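Local coordinates for protein glycine oxidase (Bacillus cereus ATCC 14579, PDB 7CYX) that probably catalyses the oxidation of glycine by molecular oxygen to glyoxylate, ammonium and hydrogen peroxide, using a bound FAD as cofactor, at residues A47-V52 against Y252-R257; G94-A99 against L242-F247. All blocks are in the same frame, centred on the assembly; numbering follows the deposited sequence.

Contact 1: residues A47-V52 against Y252-R257; sequences AGLLGV and YITPKR. With FAD (flavin-adenine dinucleotide), chain C.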
loop_
_atom_site.group_PDB
_atom_site.type_symbol
_atom_site.label_atom_id
_atom_site.label_comp_id
_atom_site.label_asym_id
_atom_site.label_seq_id
_atom_site.Cartn_x
_atom_site.Cartn_y
_atom_site.Cartn_z
ATOM N N ALA A 47 -12.185 -2.766 9.181
ATOM C CA ALA A 47 -12.480 -3.009 7.765
ATOM C C ALA A 47 -12.595 -1.689 6.986
ATOM O O ALA A 47 -12.776 -1.711 5.790
ATOM C CB ALA A 47 -13.741 -3.818 7.639
ATOM N N GLY A 48 -12.484 -0.542 7.657
ATOM C CA GLY A 48 -12.393 0.737 6.973
ATOM C C GLY A 48 -13.652 1.114 6.195
ATOM O O GLY A 48 -13.580 1.917 5.267
ATOM N N LEU A 49 -14.818 0.585 6.585
ATOM C CA LEU A 49 -16.071 0.930 5.906
ATOM C C LEU A 49 -16.470 2.339 6.333
ATOM O O LEU A 49 -16.202 2.719 7.442
ATOM C CB LEU A 49 -17.151 -0.082 6.286
ATOM C CG LEU A 49 -16.854 -1.526 5.881
ATOM C CD1 LEU A 49 -17.945 -2.464 6.377
ATOM C CD2 LEU A 49 -16.712 -1.646 4.371
ATOM N N LEU A 50 -17.052 3.107 5.409
ATOM C CA LEU A 50 -17.526 4.465 5.656
ATOM C C LEU A 50 -19.027 4.502 5.362
ATOM O O LEU A 50 -19.434 4.309 4.211
ATOM C CB LEU A 50 -16.775 5.445 4.747
ATOM C CG LEU A 50 -15.249 5.315 4.697
ATOM C CD1 LEU A 50 -14.670 6.040 3.489
ATOM C CD2 LEU A 50 -14.606 5.840 5.968
ATOM N N GLY A 51 -19.832 4.714 6.412
ATOM C CA GLY A 51 -21.277 4.985 6.306
ATOM C C GLY A 51 -22.079 3.719 6.545
ATOM O O GLY A 51 -21.903 2.759 5.811
ATOM N N VAL A 52 -22.922 3.737 7.589
ATOM C CA VAL A 52 -23.824 2.633 8.062
ATOM C C VAL A 52 -23.466 2.288 9.517
ATOM O O VAL A 52 -22.552 1.521 9.783
ATOM C CB VAL A 52 -23.833 1.379 7.160
ATOM C CG1 VAL A 52 -24.494 0.205 7.863
ATOM C CG2 VAL A 52 -24.527 1.624 5.821
ATOM N N TYR A 252 -20.000 -8.312 7.528
ATOM C CA TYR A 252 -19.610 -7.739 6.227
ATOM C C TYR A 252 -18.570 -8.584 5.514
ATOM O O TYR A 252 -17.805 -9.294 6.129
ATOM C CB TYR A 252 -18.985 -6.367 6.441
ATOM C CG TYR A 252 -17.846 -6.385 7.418
ATOM C CD1 TYR A 252 -16.582 -6.764 7.021
ATOM C CD2 TYR A 252 -18.038 -6.059 8.742
ATOM C CE1 TYR A 252 -15.532 -6.806 7.912
ATOM C CE2 TYR A 252 -16.999 -6.088 9.648
ATOM C CZ TYR A 252 -15.742 -6.466 9.230
ATOM O OH TYR A 252 -14.711 -6.500 10.109
ATOM N N ILE A 253 -18.613 -8.472 4.199
ATOM C CA ILE A 253 -17.617 -9.064 3.280
ATOM C C ILE A 253 -17.120 -7.857 2.505
ATOM O O ILE A 253 -17.934 -7.159 1.951
ATOM C CB ILE A 253 -18.232 -10.111 2.346
ATOM C CG1 ILE A 253 -18.987 -11.188 3.119
ATOM C CG2 ILE A 253 -17.157 -10.706 1.464
ATOM C CD1 ILE A 253 -19.338 -12.385 2.293
ATOM N N THR A 254 -15.832 -7.589 2.536
ATOM C CA THR A 254 -15.390 -6.397 1.800
ATOM C C THR A 254 -14.180 -6.716 0.948
ATOM O O THR A 254 -13.301 -7.401 1.425
ATOM C CB THR A 254 -14.897 -5.311 2.751
ATOM O OG1 THR A 254 -16.058 -4.867 3.428
ATOM C CG2 THR A 254 -14.294 -4.129 2.037
ATOM N N PRO A 255 -14.168 -6.299 -0.324
ATOM C CA PRO A 255 -12.943 -6.367 -1.118
ATOM C C PRO A 255 -11.913 -5.359 -0.597
ATOM O O PRO A 255 -12.301 -4.372 0.024
ATOM C CB PRO A 255 -13.374 -5.958 -2.533
ATOM C CG PRO A 255 -14.596 -5.087 -2.289
ATOM C CD PRO A 255 -15.287 -5.711 -1.083
ATOM N N LYS A 256 -10.631 -5.637 -0.862
ATOM C CA LYS A 256 -9.536 -4.701 -0.703
ATOM C C LYS A 256 -8.583 -4.863 -1.896
ATOM O O LYS A 256 -8.585 -5.919 -2.524
ATOM C CB LYS A 256 -8.795 -4.948 0.616
ATOM C CG LYS A 256 -9.617 -4.714 1.873
ATOM C CD LYS A 256 -10.016 -3.270 2.046
ATOM C CE LYS A 256 -10.831 -3.022 3.298
ATOM N NZ LYS A 256 -11.345 -1.632 3.331
ATOM N N ARG A 257 -7.800 -3.807 -2.189
ATOM C CA ARG A 257 -6.700 -3.826 -3.147
ATOM C C ARG A 257 -6.074 -5.220 -3.165
ATOM O O ARG A 257 -5.706 -5.761 -2.092
ATOM C CB ARG A 257 -5.509 -2.962 -2.712
ATOM C CG ARG A 257 -5.736 -1.462 -2.673
ATOM C CD ARG A 257 -4.401 -0.768 -2.880
ATOM N NE ARG A 257 -4.095 0.332 -1.975
ATOM C CZ ARG A 257 -3.325 0.221 -0.900
ATOM N NH1 ARG A 257 -3.090 1.298 -0.170
ATOM N NH2 ARG A 257 -2.830 -0.958 -0.541
HETATM P PA FAD C . -6.596 2.457 18.647
HETATM O O1A FAD C . -6.343 2.246 17.207
HETATM O O2A FAD C . -6.731 1.228 19.501
HETATM O O5B FAD C . -5.479 3.440 19.157
HETATM C C5B FAD C . -5.220 3.548 20.518
HETATM C C4B FAD C . -3.719 3.560 20.612
HETATM O O4B FAD C . -3.364 4.132 21.857
HETATM C C3B FAD C . -3.127 2.168 20.593
HETATM O O3B FAD C . -2.186 2.120 19.497
HETATM C C2B FAD C . -2.420 1.993 21.934
HETATM O O2B FAD C . -1.116 1.420 21.770
HETATM C C1B FAD C . -2.243 3.413 22.381
HETATM N N9A FAD C . -2.190 3.627 23.825
HETATM C C8A FAD C . -3.146 3.271 24.706
HETATM N N7A FAD C . -2.789 3.633 25.952
HETATM C C5A FAD C . -1.613 4.274 25.858
HETATM C C6A FAD C . -0.709 4.909 26.814
HETATM N N6A FAD C . -1.062 4.896 28.118
HETATM N N1A FAD C . 0.454 5.434 26.347
HETATM C C2A FAD C . 0.755 5.382 25.043
HETATM N N3A FAD C . -0.033 4.808 24.105
HETATM C C4A FAD C . -1.214 4.264 24.456
HETATM N N1 FAD C . -14.489 1.612 12.139
HETATM C C2 FAD C . -15.065 2.131 11.008
HETATM O O2 FAD C . -15.171 3.381 10.981
HETATM N N3 FAD C . -15.487 1.357 9.978
HETATM C C4 FAD C . -15.308 0.018 10.017
HETATM O O4 FAD C . -15.639 -0.747 9.073
HETATM C C4X FAD C . -14.714 -0.594 11.232
HETATM N N5 FAD C . -14.554 -1.917 11.353
HETATM C C5X FAD C . -13.987 -2.446 12.456
HETATM C C6 FAD C . -13.808 -3.816 12.532
HETATM C C7 FAD C . -13.239 -4.378 13.661
HETATM C C7M FAD C . -13.055 -5.882 13.760
HETATM C C8 FAD C . -12.800 -3.531 14.765
HETATM C C8M FAD C . -12.153 -4.123 16.010
HETATM C C9 FAD C . -12.972 -2.188 14.683
HETATM C C9A FAD C . -13.544 -1.596 13.579
HETATM N N10 FAD C . -13.690 -0.205 13.490
HETATM C C10 FAD C . -14.298 0.305 12.320
HETATM C "C1'" FAD C . -13.376 0.719 14.589
HETATM C "C2'" FAD C . -12.041 1.392 14.616
HETATM O "O2'" FAD C . -11.034 0.366 14.597
HETATM C "C3'" FAD C . -11.963 2.189 15.906
HETATM O "O3'" FAD C . -13.218 2.858 16.225
HETATM C "C4'" FAD C . -10.727 3.092 15.803
HETATM O "O4'" FAD C . -9.589 2.330 15.367
HETATM C "C5'" FAD C . -10.332 3.690 17.126
HETATM O "O5'" FAD C . -9.065 4.296 16.943
HETATM P P FAD C . -8.240 4.784 18.215
HETATM O O1P FAD C . -9.135 5.462 19.188
HETATM O O2P FAD C . -6.998 5.459 17.697
HETATM O O3P FAD C . -7.949 3.328 18.872
#
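Ala47 faces Tyr252 and Lys256 across backbones that do not pair; the shortest distance from CA to CA is 7.5 Å, between Ala47 and Thr254. The strands of the two segments lie in different sheets: Leu49 and Leu50 form a short antiparallel ladder with strand 151-152, whereas 252-256 is an inner strand of a mixed sheet, between 246-248 and 260-269. Side chains therefore bridge the space. The methyl of Ala47 meets the Tyr252 ring obliquely at the CE1 side, CB to CE1 being 3.5 Å. With chi1 at 54°, Tyr252 tucks CG over its own main chain, where it also touches CD1 of Leu49. Next to this pair, Leu49 splits its two methyls: CD1 packs 4.0 Å from CB of Tyr252, and CD2 comes to 3.4 Å from OG1 of Thr254, the two side chains running antiparallel to each other as they pass.

As in D-amino acid oxidase relatives, a strand-rich region, probably the substrate domain, lies against the isoalloxazine of FAD, and here the segment 47-52 holds the flavin with its main chain. Leu49 N donates to flavin O4 at 2.9 Å, while flavin N3 donates to Leu49 O at 3.0 Å, so one residue satisfies a donor and an acceptor of the pyrimidine ring. From the other segment, the Tyr252 hydroxyl OH reaches 3.7 Å from flavin C6. The polar cross-link between the segments comes from Lys256, whose chain bends at chi2 and then runs extended, its NZ giving a 2.8 Å hydrogen bond to Ala47 O from above the carbonyl plane, 39° out of it. The same ammonium group also hydrogen-bonds to Val153 O and His152 ND1, tying the residue beside the flavin to strand 151-152 and its flank.

Contact 2: residues G94-A99 against L242-F247; sequences GIYRIA and LKAPIF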
loop_
_atom_site.group_PDB
_atom_site.type_symbol
_atom_site.label_atom_id
_atom_site.label_comp_id
_atom_site.label_asym_id
_atom_site.label_seq_id
_atom_site.Cartn_x
_atom_site.Cartn_y
_atom_site.Cartn_z
ATOM N N GLY A 94 -19.816 2.190 -3.768
ATOM C CA GLY A 94 -21.101 1.924 -3.102
ATOM C C GLY A 94 -21.016 0.767 -2.135
ATOM O O GLY A 94 -19.976 0.141 -2.068
ATOM N N ILE A 95 -22.094 0.527 -1.398
ATOM C CA ILE A 95 -22.182 -0.596 -0.424
ATOM C C ILE A 95 -23.601 -1.142 -0.457
ATOM O O ILE A 95 -24.521 -0.355 -0.592
ATOM C CB ILE A 95 -21.822 -0.143 0.995
ATOM C CG1 ILE A 95 -20.334 0.163 1.139
ATOM C CG2 ILE A 95 -22.266 -1.186 1.988
ATOM C CD1 ILE A 95 -19.968 0.701 2.480
ATOM N N TYR A 96 -23.735 -2.457 -0.340
ATOM C CA TYR A 96 -25.018 -3.132 -0.344
ATOM C C TYR A 96 -25.383 -3.552 1.080
ATOM O O TYR A 96 -24.552 -4.085 1.809
ATOM C CB TYR A 96 -25.030 -4.367 -1.244
ATOM C CG TYR A 96 -24.738 -4.128 -2.707
ATOM C CD1 TYR A 96 -23.434 -4.154 -3.171
ATOM C CD2 TYR A 96 -25.750 -3.923 -3.644
ATOM C CE1 TYR A 96 -23.134 -3.955 -4.504
ATOM C CE2 TYR A 96 -25.465 -3.735 -4.992
ATOM C CZ TYR A 96 -24.146 -3.732 -5.422
ATOM O OH TYR A 96 -23.781 -3.553 -6.731
ATOM N N ARG A 97 -26.629 -3.285 1.474
ATOM C CA ARG A 97 -27.233 -4.040 2.550
ATOM C C ARG A 97 -28.002 -5.179 1.891
ATOM O O ARG A 97 -28.792 -4.931 1.003
ATOM C CB ARG A 97 -28.223 -3.224 3.380
ATOM C CG ARG A 97 -27.609 -2.220 4.342
ATOM C CD ARG A 97 -28.704 -1.629 5.222
ATOM N NE ARG A 97 -28.341 -0.344 5.796
ATOM C CZ ARG A 97 -28.058 -0.142 7.077
ATOM N NH1 ARG A 97 -28.068 -1.156 7.928
ATOM N NH2 ARG A 97 -27.785 1.080 7.502
ATOM N N ILE A 98 -27.773 -6.415 2.334
ATOM C CA ILE A 98 -28.434 -7.550 1.712
ATOM C C ILE A 98 -29.442 -8.153 2.693
ATOM O O ILE A 98 -29.316 -7.987 3.908
ATOM C CB ILE A 98 -27.400 -8.587 1.252
ATOM C CG1 ILE A 98 -26.606 -9.145 2.436
ATOM C CG2 ILE A 98 -26.501 -7.989 0.179
ATOM C CD1 ILE A 98 -25.763 -10.319 2.075
ATOM N N ALA A 99 -30.410 -8.891 2.138
ATOM C CA ALA A 99 -31.410 -9.606 2.909
ATOM C C ALA A 99 -31.687 -10.951 2.238
ATOM O O ALA A 99 -31.836 -11.007 1.023
ATOM C CB ALA A 99 -32.662 -8.777 3.029
ATOM N N LEU A 242 -16.377 -9.731 -5.602
ATOM C CA LEU A 242 -17.185 -8.583 -5.209
ATOM C C LEU A 242 -16.487 -7.344 -5.750
ATOM O O LEU A 242 -15.270 -7.247 -5.632
ATOM C CB LEU A 242 -17.229 -8.443 -3.685
ATOM C CG LEU A 242 -18.414 -9.048 -2.944
ATOM C CD1 LEU A 242 -18.314 -8.700 -1.466
ATOM C CD2 LEU A 242 -19.734 -8.562 -3.518
ATOM N N LYS A 243 -17.274 -6.402 -6.269
ATOM C CA LYS A 243 -16.803 -5.081 -6.679
ATOM C C LYS A 243 -16.886 -4.151 -5.462
ATOM O O LYS A 243 -15.998 -3.355 -5.205
ATOM C CB LYS A 243 -17.663 -4.569 -7.849
ATOM C CG LYS A 243 -16.914 -4.058 -9.078
ATOM C CD LYS A 243 -17.823 -3.514 -10.188
ATOM C CE LYS A 243 -18.093 -2.016 -10.098
ATOM N NZ LYS A 243 -17.015 -1.197 -10.712
ATOM N N ALA A 244 -17.998 -4.258 -4.725
ATOM C CA ALA A 244 -18.316 -3.381 -3.602
ATOM C C ALA A 244 -18.561 -4.207 -2.343
ATOM O O ALA A 244 -18.982 -5.358 -2.407
ATOM C CB ALA A 244 -19.536 -2.555 -3.939
ATOM N N PRO A 245 -18.397 -3.615 -1.146
ATOM C CA PRO A 245 -18.644 -4.346 0.094
ATOM C C PRO A 245 -20.125 -4.743 0.212
ATOM O O PRO A 245 -20.991 -4.064 -0.322
ATOM C CB PRO A 245 -18.263 -3.346 1.191
ATOM C CG PRO A 245 -17.469 -2.264 0.482
ATOM C CD PRO A 245 -18.050 -2.207 -0.913
ATOM N N ILE A 246 -20.391 -5.839 0.904
ATOM C CA ILE A 246 -21.805 -6.200 1.185
ATOM C C ILE A 246 -21.947 -6.188 2.700
ATOM O O ILE A 246 -20.989 -6.502 3.382
ATOM C CB ILE A 246 -22.247 -7.528 0.557
ATOM C CG1 ILE A 246 -21.548 -8.712 1.214
ATOM C CG2 ILE A 246 -22.070 -7.509 -0.944
ATOM C CD1 ILE A 246 -22.081 -9.034 2.575
ATOM N N PHE A 247 -23.117 -5.807 3.181
ATOM C CA PHE A 247 -23.367 -5.689 4.627
ATOM C C PHE A 247 -24.597 -6.515 4.961
ATOM O O PHE A 247 -25.466 -6.647 4.114
ATOM C CB PHE A 247 -23.641 -4.223 4.931
ATOM C CG PHE A 247 -23.258 -3.765 6.307
ATOM C CD1 PHE A 247 -21.941 -3.543 6.635
ATOM C CD2 PHE A 247 -24.226 -3.526 7.262
ATOM C CE1 PHE A 247 -21.590 -3.119 7.899
ATOM C CE2 PHE A 247 -23.876 -3.101 8.528
ATOM C CZ PHE A 247 -22.557 -2.898 8.840
#
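The Tyr96 ring has Pro245 O at its edge and in its plane, 3.8 Å from CD1, while Ala244 CB approaches obliquely, 3.9 Å from CE1, and Ile246 CG2 lies obliquely too. Beyond the two segments the ring also meets that of Tyr146, the planes at about 40°. These groups sit where two parallel neighbours, 95-99 and 246-248, join within the mixed sheet of what is probably the substrate domain, as in D-amino acid oxidase relatives, Tyr96 paired with Ile246 and Arg97 with Phe247. Tyr96 and Ile246 project from one face, Arg97 and Phe247 from the other, where Val52 touches both. Three backbone hydrogen bonds stitch the ladder: Tyr96 N to Pro245 O, Phe247 N to Tyr96 O at a short 2.6 Å but bent at the hydrogen (136°), and Ile98 N to Phe247 O at 2.9 Å. Ahead of the ladder, Ile95 and Pro245 side chains cross at about a right angle, CG1 resting 3.8 Å from CG of the proline. At its far end Ile98 turns CG1 between its own N and carbonyl carbon (chi1 62°), and that CG1 lies 3.2 Å from Phe247 O while CD1 touches Ile246 CD1 at 3.9 Å.

Overall arrangement
Contacts 1 and 2 meet along one sheet, their centres about 9 Å apart. Strands 246-248 and 251-256, consecutive in the chain, are neighbours in it: Ile246 N probably hydrogen-bonds to Ile253 O at 3.0 Å. A second link is Val52, which ends the flavin-holding segment and packs its CG1 3.4 Å from CE2 of Phe247 and equally near NH2 of Arg97. Thr254 OG1 lies 3.5 Å from Pro245 CB. Contact 1 touches the flavin directly, whereas contact 2 stands one layer back, the Phe247 side chain being about 7 Å from FAD between nearest atoms.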